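Local coordinates for protein rRNA adenine N-6-methyltransferase (Saccharopolyspora erythraea, PDB 6NVM) that dimethylates a single adenine of 23S rRNA at N6, using S-adenosyl-L-methionine as methyl donor, and so lowers the ribosome's affinity for macrolide, lincosamide and streptogramin B antibiotics, at residues Arg261-Val271 against Gln284-Gln294. Residues are numbered along the deposited sequence; the frame is centred on the assembly and turned at random. Where two conformers were deposited one is given.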
ATOM      1  N   ARG A 261      19.726  27.622   5.176  1.00 45.89           N
ATOM      2  CA  ARG A 261      18.548  27.071   4.519  1.00 45.40           C
ATOM      3  C   ARG A 261      17.985  25.886   5.290  1.00 40.65           C
ATOM      4  O   ARG A 261      16.767  25.680   5.298  1.00 37.74           O
ATOM      5  CB  ARG A 261      18.887  26.657   3.088  1.00 48.59           C
ATOM      6  CG  ARG A 261      17.666  26.353   2.239  1.00 55.57           C
ATOM      7  CD  ARG A 261      18.054  25.754   0.902  1.00 64.19           C
ATOM      8  NE  ARG A 261      18.960  26.617   0.152  1.00 73.93           N
ATOM      9  CZ  ARG A 261      19.550  26.268  -0.987  1.00 83.10           C
ATOM     10  NH1 ARG A 261      19.333  25.070  -1.513  1.00 84.17           N
ATOM     11  NH2 ARG A 261      20.360  27.119  -1.601  1.00 88.37           N
ATOM     12  N   VAL A 262      18.850  25.096   5.930  1.00 42.49           N
ATOM     13  CA  VAL A 262      18.391  23.958   6.723  1.00 40.96           C
ATOM     14  C   VAL A 262      17.551  24.439   7.900  1.00 37.01           C
ATOM     15  O   VAL A 262      16.471  23.905   8.177  1.00 33.31           O
ATOM     16  CB  VAL A 262      19.594  23.118   7.193  1.00 40.25           C
ATOM     17  CG1 VAL A 262      19.173  22.104   8.260  1.00 40.92           C
ATOM     18  CG2 VAL A 262      20.231  22.407   6.011  1.00 42.24           C
ATOM     19  N   GLU A 263      18.048  25.445   8.624  0.56 36.78           N
ATOM     20  CA  GLU A 263      17.293  25.985   9.750  0.56 35.83           C
ATOM     21  C   GLU A 263      15.951  26.534   9.290  0.56 33.05           C
ATOM     22  O   GLU A 263      14.917  26.277   9.919  0.56 31.16           O
ATOM     23  CB  GLU A 263      18.106  27.072  10.463  0.56 40.70           C
ATOM     24  CG  GLU A 263      17.359  27.730  11.629  0.56 43.54           C
ATOM     25  CD  GLU A 263      18.214  28.690  12.442  0.56 52.45           C
ATOM     26  OE1 GLU A 263      19.437  28.762  12.194  0.56 56.10           O
ATOM     27  OE2 GLU A 263      17.659  29.371  13.333  0.56 50.11           O
ATOM     28  N   ALA A 264      15.943  27.278   8.182  1.00 35.86           N
ATOM     29  CA  ALA A 264      14.691  27.833   7.672  1.00 39.59           C
ATOM     30  C   ALA A 264      13.720  26.728   7.267  1.00 32.92           C
ATOM     31  O   ALA A 264      12.503  26.863   7.451  1.00 32.00           O
ATOM     32  CB  ALA A 264      14.973  28.754   6.484  1.00 43.94           C
ATOM     33  N   ALA A 265      14.241  25.635   6.701  1.00 32.71           N
ATOM     34  CA  ALA A 265      13.381  24.552   6.227  1.00 34.34           C
ATOM     35  C   ALA A 265      12.778  23.775   7.388  1.00 30.60           C
ATOM     36  O   ALA A 265      11.587  23.448   7.377  1.00 28.81           O
ATOM     37  CB  ALA A 265      14.173  23.617   5.316  1.00 34.30           C
ATOM     38  N   LEU A 266      13.594  23.444   8.387  1.00 32.84           N
ATOM     39  CA  LEU A 266      13.074  22.791   9.584  1.00 32.73           C
ATOM     40  C   LEU A 266      11.950  23.610  10.205  1.00 31.12           C
ATOM     41  O   LEU A 266      10.874  23.081  10.511  1.00 32.77           O
ATOM     42  CB  LEU A 266      14.206  22.569  10.588  1.00 33.61           C
ATOM     43  CG  LEU A 266      15.247  21.529  10.176  1.00 38.83           C
ATOM     44  CD1 LEU A 266      16.466  21.609  11.088  1.00 40.53           C
ATOM     45  CD2 LEU A 266      14.658  20.126  10.202  1.00 36.38           C
ATOM     46  N   ASP A 267      12.175  24.915  10.380  1.00 29.90           N
ATOM     47  CA  ASP A 267      11.152  25.762  10.979  1.00 28.60           C
ATOM     48  C   ASP A 267       9.896  25.807  10.109  1.00 28.60           C
ATOM     49  O   ASP A 267       8.774  25.747  10.621  1.00 29.41           O
ATOM     50  CB  ASP A 267      11.701  27.171  11.207  1.00 28.97           C
ATOM     51  CG  ASP A 267      12.650  27.256  12.405  1.00 34.69           C
ATOM     52  OD1 ASP A 267      12.859  26.234  13.100  1.00 32.67           O
ATOM     53  OD2 ASP A 267      13.185  28.359  12.658  1.00 35.09           O
ATOM     54  N   HIS A 268      10.067  25.916   8.789  1.00 31.57           N
ATOM     55  CA  HIS A 268       8.922  25.920   7.883  1.00 33.07           C
ATOM     56  C   HIS A 268       8.104  24.642   8.026  1.00 31.59           C
ATOM     57  O   HIS A 268       6.865  24.679   8.021  1.00 32.93           O
ATOM     58  CB  HIS A 268       9.411  26.101   6.440  1.00 31.95           C
ATOM     59  CG  HIS A 268       8.314  26.091   5.422  1.00 37.73           C
ATOM     60  ND1 HIS A 268       7.273  26.994   5.443  1.00 39.51           N
ATOM     61  CD2 HIS A 268       8.095  25.287   4.353  1.00 38.71           C
ATOM     62  CE1 HIS A 268       6.458  26.745   4.431  1.00 39.64           C
ATOM     63  NE2 HIS A 268       6.934  25.714   3.755  1.00 37.79           N
ATOM     64  N   ALA A 269       8.779  23.500   8.158  1.00 32.26           N
ATOM     65  CA  ALA A 269       8.105  22.219   8.292  1.00 33.52           C
ATOM     66  C   ALA A 269       7.582  21.966   9.697  1.00 33.54           C
ATOM     67  O   ALA A 269       6.806  21.023   9.888  1.00 33.11           O
ATOM     68  CB  ALA A 269       9.054  21.087   7.894  1.00 35.95           C
ATOM     69  N   GLY A 270       7.968  22.779  10.676  1.00 29.86           N
ATOM     70  CA  GLY A 270       7.589  22.504  12.046  1.00 28.15           C
ATOM     71  C   GLY A 270       8.304  21.310  12.638  1.00 32.08           C
ATOM     72  O   GLY A 270       7.733  20.607  13.479  1.00 32.23           O
ATOM     73  N   VAL A 271       9.547  21.068  12.223  1.00 30.63           N
ATOM     74  CA  VAL A 271      10.327  19.907  12.635  1.00 31.87           C
ATOM     75  C   VAL A 271      11.520  20.384  13.451  1.00 32.22           C
ATOM     76  O   VAL A 271      12.178  21.365  13.091  1.00 34.07           O
ATOM     77  CB  VAL A 271      10.787  19.099  11.404  1.00 32.27           C
ATOM     78  CG1 VAL A 271      11.734  17.984  11.796  1.00 34.51           C
ATOM     79  CG2 VAL A 271       9.562  18.540  10.658  1.00 35.46           C
ATOM     80  N   GLN A 284       5.057  17.041   6.736  1.00 31.75           N
ATOM     81  CA  GLN A 284       6.249  17.771   7.158  1.00 27.38           C
ATOM     82  C   GLN A 284       7.406  17.551   6.188  1.00 27.33           C
ATOM     83  O   GLN A 284       8.147  18.490   5.878  1.00 28.75           O
ATOM     84  CB  GLN A 284       6.629  17.357   8.577  1.00 29.91           C
ATOM     85  CG  GLN A 284       5.602  17.819   9.601  1.00 32.40           C
ATOM     86  CD  GLN A 284       5.878  17.311  10.994  1.00 35.93           C
ATOM     87  OE1 GLN A 284       6.000  16.110  11.213  1.00 36.94           O
ATOM     88  NE2 GLN A 284       5.977  18.228  11.950  1.00 40.70           N
ATOM     89  N   TRP A 285       7.573  16.324   5.687  1.00 26.62           N
ATOM     90  CA  TRP A 285       8.612  16.067   4.696  1.00 26.96           C
ATOM     91  C   TRP A 285       8.412  16.922   3.449  1.00 28.80           C
ATOM     92  O   TRP A 285       9.380  17.444   2.882  1.00 31.62           O
ATOM     93  CB  TRP A 285       8.626  14.587   4.318  1.00 29.74           C
ATOM     94  CG  TRP A 285       9.209  13.671   5.355  1.00 27.79           C
ATOM     95  CD1 TRP A 285       8.542  12.727   6.079  1.00 29.16           C
ATOM     96  CD2 TRP A 285      10.581  13.592   5.761  1.00 29.22           C
ATOM     97  NE1 TRP A 285       9.411  12.070   6.914  1.00 33.69           N
ATOM     98  CE2 TRP A 285      10.669  12.584   6.740  1.00 34.99           C
ATOM     99  CE3 TRP A 285      11.740  14.282   5.399  1.00 32.85           C
ATOM    100  CZ2 TRP A 285      11.870  12.250   7.365  1.00 38.06           C
ATOM    101  CZ3 TRP A 285      12.935  13.946   6.019  1.00 38.77           C
ATOM    102  CH2 TRP A 285      12.987  12.940   6.991  1.00 40.23           C
ATOM    103  N   LEU A 286       7.163  17.065   2.998  1.00 31.15           N
ATOM    104  CA  LEU A 286       6.885  17.891   1.824  1.00 33.32           C
ATOM    105  C   LEU A 286       7.239  19.352   2.081  1.00 30.46           C
ATOM    106  O   LEU A 286       7.849  20.016   1.234  1.00 30.02           O
ATOM    107  CB  LEU A 286       5.414  17.771   1.435  1.00 33.90           C
ATOM    108  CG  LEU A 286       4.934  16.422   0.916  1.00 37.66           C
ATOM    109  CD1 LEU A 286       3.409  16.442   0.762  1.00 36.52           C
ATOM    110  CD2 LEU A 286       5.613  16.116  -0.397  1.00 37.44           C
ATOM    111  N   ARG A 287       6.841  19.878   3.237  1.00 30.29           N
ATOM    112  CA  ARG A 287       7.174  21.260   3.572  1.00 31.63           C
ATOM    113  C   ARG A 287       8.680  21.444   3.709  1.00 32.44           C
ATOM    114  O   ARG A 287       9.235  22.453   3.258  1.00 30.91           O
ATOM    115  CB  ARG A 287       6.467  21.671   4.863  1.00 32.16           C
ATOM    116  CG  ARG A 287       4.978  21.976   4.689  1.00 36.18           C
ATOM    117  CD  ARG A 287       4.495  22.982   5.736  1.00 42.95           C
ATOM    118  NE  ARG A 287       4.699  22.489   7.096  1.00 46.95           N
ATOM    119  CZ  ARG A 287       3.867  21.668   7.728  1.00 49.61           C
ATOM    120  NH1 ARG A 287       2.761  21.242   7.129  1.00 50.48           N
ATOM    121  NH2 ARG A 287       4.141  21.271   8.962  1.00 50.75           N
ATOM    122  N   LEU A 288       9.354  20.482   4.338  1.00 29.32           N
ATOM    123  CA  LEU A 288      10.806  20.542   4.459  1.00 29.59           C
ATOM    124  C   LEU A 288      11.457  20.650   3.086  1.00 31.81           C
ATOM    125  O   LEU A 288      12.347  21.481   2.867  1.00 30.62           O
ATOM    126  CB  LEU A 288      11.311  19.305   5.208  1.00 31.87           C
ATOM    127  CG  LEU A 288      12.784  19.248   5.622  1.00 39.86           C
ATOM    128  CD1 LEU A 288      13.063  20.254   6.735  1.00 41.63           C
ATOM    129  CD2 LEU A 288      13.152  17.831   6.064  1.00 44.42           C
ATOM    130  N   PHE A 289      11.020  19.809   2.143  1.00 30.27           N
ATOM    131  CA  PHE A 289      11.607  19.824   0.808  1.00 29.72           C
ATOM    132  C   PHE A 289      11.277  21.120   0.086  1.00 31.42           C
ATOM    133  O   PHE A 289      12.131  21.693  -0.598  1.00 33.91           O
ATOM    134  CB  PHE A 289      11.114  18.626  -0.005  1.00 29.99           C
ATOM    135  CG  PHE A 289      11.587  18.648  -1.432  1.00 30.75           C
ATOM    136  CD1 PHE A 289      12.914  18.397  -1.732  1.00 31.38           C
ATOM    137  CD2 PHE A 289      10.713  18.944  -2.466  1.00 29.51           C
ATOM    138  CE1 PHE A 289      13.363  18.433  -3.036  1.00 34.10           C
ATOM    139  CE2 PHE A 289      11.156  18.981  -3.777  1.00 32.28           C
ATOM    140  CZ  PHE A 289      12.484  18.727  -4.061  1.00 34.40           C
ATOM    141  N   GLU A 290      10.036  21.589   0.226  1.00 31.94           N
ATOM    142  CA  GLU A 290       9.619  22.834  -0.406  1.00 36.78           C
ATOM    143  C   GLU A 290      10.597  23.960  -0.099  1.00 37.80           C
ATOM    144  O   GLU A 290      11.063  24.659  -1.002  1.00 40.30           O
ATOM    145  CB  GLU A 290       8.212  23.185   0.074  1.00 39.81           C
ATOM    146  CG  GLU A 290       7.640  24.475  -0.481  1.00 45.82           C
ATOM    147  CD  GLU A 290       6.239  24.750   0.050  1.00 49.16           C
ATOM    148  OE1 GLU A 290       6.002  24.541   1.266  1.00 47.03           O
ATOM    149  OE2 GLU A 290       5.376  25.160  -0.753  1.00 50.41           O
ATOM    150  N   ARG A 291      10.920  24.148   1.181  1.00 33.91           N
ATOM    151  CA  ARG A 291      11.815  25.238   1.553  1.00 35.02           C
ATOM    152  C   ARG A 291      13.253  24.933   1.158  1.00 37.82           C
ATOM    153  O   ARG A 291      13.987  25.829   0.726  1.00 39.64           O
ATOM    154  CB  ARG A 291      11.716  25.514   3.055  1.00 37.33           C
ATOM    155  CG  ARG A 291      12.587  26.678   3.532  1.00 42.05           C
ATOM    156  CD  ARG A 291      12.265  27.979   2.787  1.00 46.72           C
ATOM    157  NE  ARG A 291      13.119  29.081   3.224  1.00 51.31           N
ATOM    158  CZ  ARG A 291      14.350  29.304   2.769  1.00 56.85           C
ATOM    159  NH1 ARG A 291      14.886  28.502   1.856  1.00 57.24           N
ATOM    160  NH2 ARG A 291      15.050  30.333   3.230  1.00 60.39           N
ATOM    161  N   LEU A 292      13.682  23.676   1.300  1.00 34.38           N
ATOM    162  CA  LEU A 292      15.051  23.342   0.924  1.00 36.60           C
ATOM    163  C   LEU A 292      15.281  23.504  -0.568  1.00 38.75           C
ATOM    164  O   LEU A 292      16.386  23.866  -0.986  1.00 37.87           O
ATOM    165  CB  LEU A 292      15.388  21.913   1.338  1.00 36.45           C
ATOM    166  CG  LEU A 292      15.646  21.691   2.827  1.00 39.47           C
ATOM    167  CD1 LEU A 292      15.897  20.232   3.069  1.00 42.95           C
ATOM    168  CD2 LEU A 292      16.829  22.519   3.316  1.00 38.43           C
ATOM    169  N   ASP A 293      14.261  23.248  -1.380  1.00 40.60           N
ATOM    170  CA  ASP A 293      14.423  23.228  -2.827  1.00 44.02           C
ATOM    171  C   ASP A 293      14.363  24.613  -3.456  1.00 54.02           C
ATOM    172  O   ASP A 293      14.411  24.715  -4.688  1.00 55.44           O
ATOM    173  CB  ASP A 293      13.361  22.328  -3.455  1.00 38.44           C
ATOM    174  CG  ASP A 293      13.773  21.805  -4.812  1.00 39.38           C
ATOM    175  OD1 ASP A 293      14.941  21.382  -4.954  1.00 40.72           O
ATOM    176  OD2 ASP A 293      12.921  21.784  -5.727  1.00 40.33           O
ATOM    177  N   GLN A 294      14.255  25.669  -2.656  1.00 59.23           N
ATOM    178  CA  GLN A 294      14.263  27.027  -3.188  1.00 68.97           C
ATOM    179  C   GLN A 294      15.688  27.496  -3.463  1.00 76.38           C
ATOM    180  O   GLN A 294      16.536  27.481  -2.572  1.00 80.48           O
ATOM    181  CB  GLN A 294      13.572  27.989  -2.224  1.00 68.90           C
ATOM    182  CG  GLN A 294      12.075  27.774  -2.097  1.00 67.43           C
ATOM    183  CD  GLN A 294      11.412  28.830  -1.232  1.00 67.79           C
ATOM    184  OE1 GLN A 294      12.063  29.771  -0.770  1.00 67.51           O
ATOM    185  NE2 GLN A 294      10.110  28.679  -1.004  1.00 67.19           N
TER
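Ala265 packs against Leu292 and Ala269 against Leu288, small side chains consistent with the close approach of helices 261-269 and 284-292, whose axes come within 7.8 Å with directions 146° from parallel. The methyl of Ala265 presses on Leu292, CB to CG 3.5 Å, a tight fit for two carbons. One turn on, Ala269 CB rests over the backbone of Gln284 and Leu288, while Leu288 CD1 reaches between Ala265 and Leu266 CD2. Arg291 enters as a knob among Arg261, Ala264, Ala265 and His268. Its CG lies on Ala265 CA, and a bend at chi2 turns the guanidinium along the flank of helix 261-269, one face against Ala264 CB and NH1 beside Arg261 CG.

Polar side chains tie the two ends. Arg287 spans the C-terminal turn of helix 261-269 with the edge of its guanidinium: NE donates to His268 O at 3.2 Å, and NH2 to Ala269 O at 2.8 Å, the latter from above the carbonyl plane. With CG anti to its backbone nitrogen (chi1 179°), the His268 ring leans over helix 284-292; Arg287 CD lies over one face of the ring, near its rim, and NE2 gives Glu290 OE1 a nearly straight hydrogen bond (2.9 Å, 171°) that lies in the ring plane but meets the carboxylate from above. At the far end Arg261 NH1 donates to Leu292 O at 3.2 Å, nearly end-on to the carbonyl but tilted from the guanidinium plane.

Gly270, at positive phi, closes helix 261-269 in a Schellman motif. Leu253 of helix 249-254 touches both Val262 and Leu292, and helix 228-243 receives Trp285 and Phe289. Together these four helices form part of the small C-terminal helical domain that follows the Rossmann-like methyltransferase domain in Erm enzymes.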